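Local coordinates for protein ORF115 (WSSV285) (Wsv230) (Shrimp white spot syndrome virus, PDB 2ZUG) that is a dimeric DNA mimic that binds histones and disrupts nucleosome assembly, probably by occupying surfaces that would otherwise hold DNA, at residues A[8-13]-A[43-48]. Numbering follows the deposited sequence.
Sequences ADFLLV and YMVCLK
Phe10 and Val45 form an antiparallel hydrogen-bonded pair, as do Leu12 and Tyr43, while Leu11 faces Met44 (selenomethionine) in the non-hydrogen-bonded pair between them; the strand directions differ by 147°. Phe10 N gives its hydrogen to Val45 O at 3.0 Å and Val45 N returns one to Phe10 O at 2.8 Å. On the face carrying Phe10, Leu12, Tyr43 and Val45, Val45 CB lies over one face of the Phe10 ring, offset toward the rim, 3.8 Å from the ring centroid and 22° off the normal, a CH-pi contact; Val45 CG1 comes to 3.5 Å from Phe10 CZ. Phe10 CG sits between its backbone N and carbonyl carbon (chi1 64°), which swings the ring over the neighbouring strand. Within the chain, these are the two inner strands of a four-stranded antiparallel sheet, ordered 30-35, 42-47, 10-13, 72-74; Met24 of helix 20-25 packs on both Phe10 and Val45. On the other face, Leu11 CD2 meets Met44 CG at 3.6 Å, and Met44 packs on Met44 of the second subunit. Beyond the Phe10-Val45 pair, a side-chain acceptor takes over: Asp9 OD1 accepts from Leu47 N at 2.6 Å, met nearly along its C-O axis, while Asp9 OD2 forms a salt bridge to Arg34 of the second subunit.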
loop_
_atom_site.group_PDB
_atom_site.type_symbol
_atom_site.label_atom_id
_atom_site.label_comp_id
_atom_site.label_asym_id
_atom_site.label_seq_id
_atom_site.Cartn_x
_atom_site.Cartn_y
_atom_site.Cartn_z
ATOM N N ALA A 8 -5.888 9.603 -6.442
ATOM C CA ALA A 8 -4.789 8.789 -5.960
ATOM C C ALA A 8 -4.920 8.196 -4.590
ATOM O O ALA A 8 -5.503 8.817 -3.694
ATOM C CB ALA A 8 -3.528 9.582 -6.009
ATOM N N ASP A 9 -4.338 7.004 -4.431
ATOM C CA ASP A 9 -4.335 6.311 -3.153
ATOM C C ASP A 9 -3.746 7.275 -2.127
ATOM O O ASP A 9 -3.179 8.299 -2.490
ATOM C CB ASP A 9 -3.509 5.030 -3.237
ATOM C CG ASP A 9 -4.055 4.057 -4.264
ATOM O OD1 ASP A 9 -5.283 3.862 -4.319
ATOM O OD2 ASP A 9 -3.256 3.472 -5.016
ATOM N N PHE A 10 -3.878 6.975 -0.847
ATOM C CA PHE A 10 -3.364 7.925 0.114
ATOM C C PHE A 10 -3.338 7.308 1.491
ATOM O O PHE A 10 -3.701 6.152 1.654
ATOM C CB PHE A 10 -4.253 9.171 0.098
ATOM C CG PHE A 10 -5.688 8.897 0.541
ATOM C CD1 PHE A 10 -5.992 8.710 1.888
ATOM C CD2 PHE A 10 -6.720 8.781 -0.399
ATOM C CE1 PHE A 10 -7.286 8.413 2.284
ATOM C CE2 PHE A 10 -8.032 8.480 -0.005
ATOM C CZ PHE A 10 -8.312 8.299 1.329
ATOM N N LEU A 11 -2.936 8.089 2.486
ATOM C CA LEU A 11 -2.863 7.559 3.833
ATOM C C LEU A 11 -3.709 8.313 4.841
ATOM O O LEU A 11 -4.020 9.485 4.665
ATOM C CB LEU A 11 -1.416 7.576 4.331
ATOM C CG LEU A 11 -0.294 7.053 3.436
ATOM C CD1 LEU A 11 1.024 7.447 4.067
ATOM C CD2 LEU A 11 -0.417 5.541 3.245
ATOM N N LEU A 12 -4.056 7.603 5.907
ATOM C CA LEU A 12 -4.818 8.142 7.016
ATOM C C LEU A 12 -3.879 8.067 8.209
ATOM O O LEU A 12 -3.445 6.987 8.598
ATOM C CB LEU A 12 -6.039 7.281 7.340
ATOM C CG LEU A 12 -7.240 7.285 6.409
ATOM C CD1 LEU A 12 -8.315 6.477 7.047
ATOM C CD2 LEU A 12 -7.714 8.677 6.148
ATOM N N VAL A 13 -3.574 9.205 8.810
ATOM C CA VAL A 13 -2.684 9.200 9.947
ATOM C C VAL A 13 -3.414 9.779 11.120
ATOM O O VAL A 13 -3.886 10.904 11.037
ATOM C CB VAL A 13 -1.457 10.063 9.678
ATOM C CG1 VAL A 13 -0.338 9.612 10.586
ATOM C CG2 VAL A 13 -1.060 9.984 8.189
ATOM N N TYR A 43 -2.569 4.092 8.000
ATOM C CA TYR A 43 -3.403 3.222 7.195
ATOM C C TYR A 43 -3.320 3.677 5.753
ATOM O O TYR A 43 -3.422 4.876 5.432
ATOM C CB TYR A 43 -4.845 3.282 7.618
ATOM C CG TYR A 43 -5.204 2.283 8.646
ATOM C CD1 TYR A 43 -4.793 2.432 9.965
ATOM C CD2 TYR A 43 -5.995 1.200 8.316
ATOM C CE1 TYR A 43 -5.178 1.512 10.947
ATOM C CE2 TYR A 43 -6.385 0.274 9.277
ATOM C CZ TYR A 43 -5.976 0.440 10.583
ATOM O OH TYR A 43 -6.386 -0.473 11.515
HETATM N N MSE A 44 -3.113 2.706 4.878
HETATM C CA MSE A 44 -3.047 2.995 3.474
HETATM C C MSE A 44 -4.457 2.762 2.968
HETATM O O MSE A 44 -5.139 1.782 3.360
HETATM C CB MSE A 44 -2.111 2.035 2.785
HETATM C CG MSE A 44 -0.731 1.931 3.424
HETATM SE SE MSE A 44 0.112 0.153 3.119
HETATM C CE MSE A 44 0.341 0.233 1.123
ATOM N N VAL A 45 -4.898 3.681 2.120
ATOM C CA VAL A 45 -6.203 3.602 1.506
ATOM C C VAL A 45 -5.950 3.509 0.013
ATOM O O VAL A 45 -5.438 4.450 -0.607
ATOM C CB VAL A 45 -7.038 4.862 1.816
ATOM C CG1 VAL A 45 -8.391 4.793 1.109
ATOM C CG2 VAL A 45 -7.206 4.991 3.306
ATOM N N CYS A 46 -6.294 2.360 -0.555
ATOM C CA CYS A 46 -6.107 2.138 -1.987
ATOM C C CYS A 46 -7.531 2.209 -2.630
ATOM O O CYS A 46 -8.468 1.548 -2.174
ATOM C CB CYS A 46 -5.366 0.763 -2.232
ATOM S SG CYS A 46 -4.159 0.087 -0.879
ATOM N N LEU A 47 -7.679 3.040 -3.662
ATOM C CA LEU A 47 -8.950 3.250 -4.377
ATOM C C LEU A 47 -9.300 2.286 -5.524
ATOM O O LEU A 47 -8.418 1.750 -6.177
ATOM C CB LEU A 47 -8.964 4.651 -4.974
ATOM C CG LEU A 47 -8.535 5.737 -4.002
ATOM C CD1 LEU A 47 -8.485 7.098 -4.682
ATOM C CD2 LEU A 47 -9.519 5.750 -2.856
ATOM N N LYS A 48 -10.590 2.075 -5.783
ATOM C CA LYS A 48 -11.009 1.232 -6.900
ATOM C C LYS A 48 -10.568 1.951 -8.188
ATOM O O LYS A 48 -10.546 3.189 -8.256
ATOM C CB LYS A 48 -12.536 1.054 -6.917
ATOM C CG LYS A 48 -13.081 0.009 -5.942
ATOM C CD LYS A 48 -14.627 -0.024 -5.896
ATOM C CE LYS A 48 -15.146 -1.020 -4.832
ATOM N NZ LYS A 48 -16.585 -0.866 -4.327
#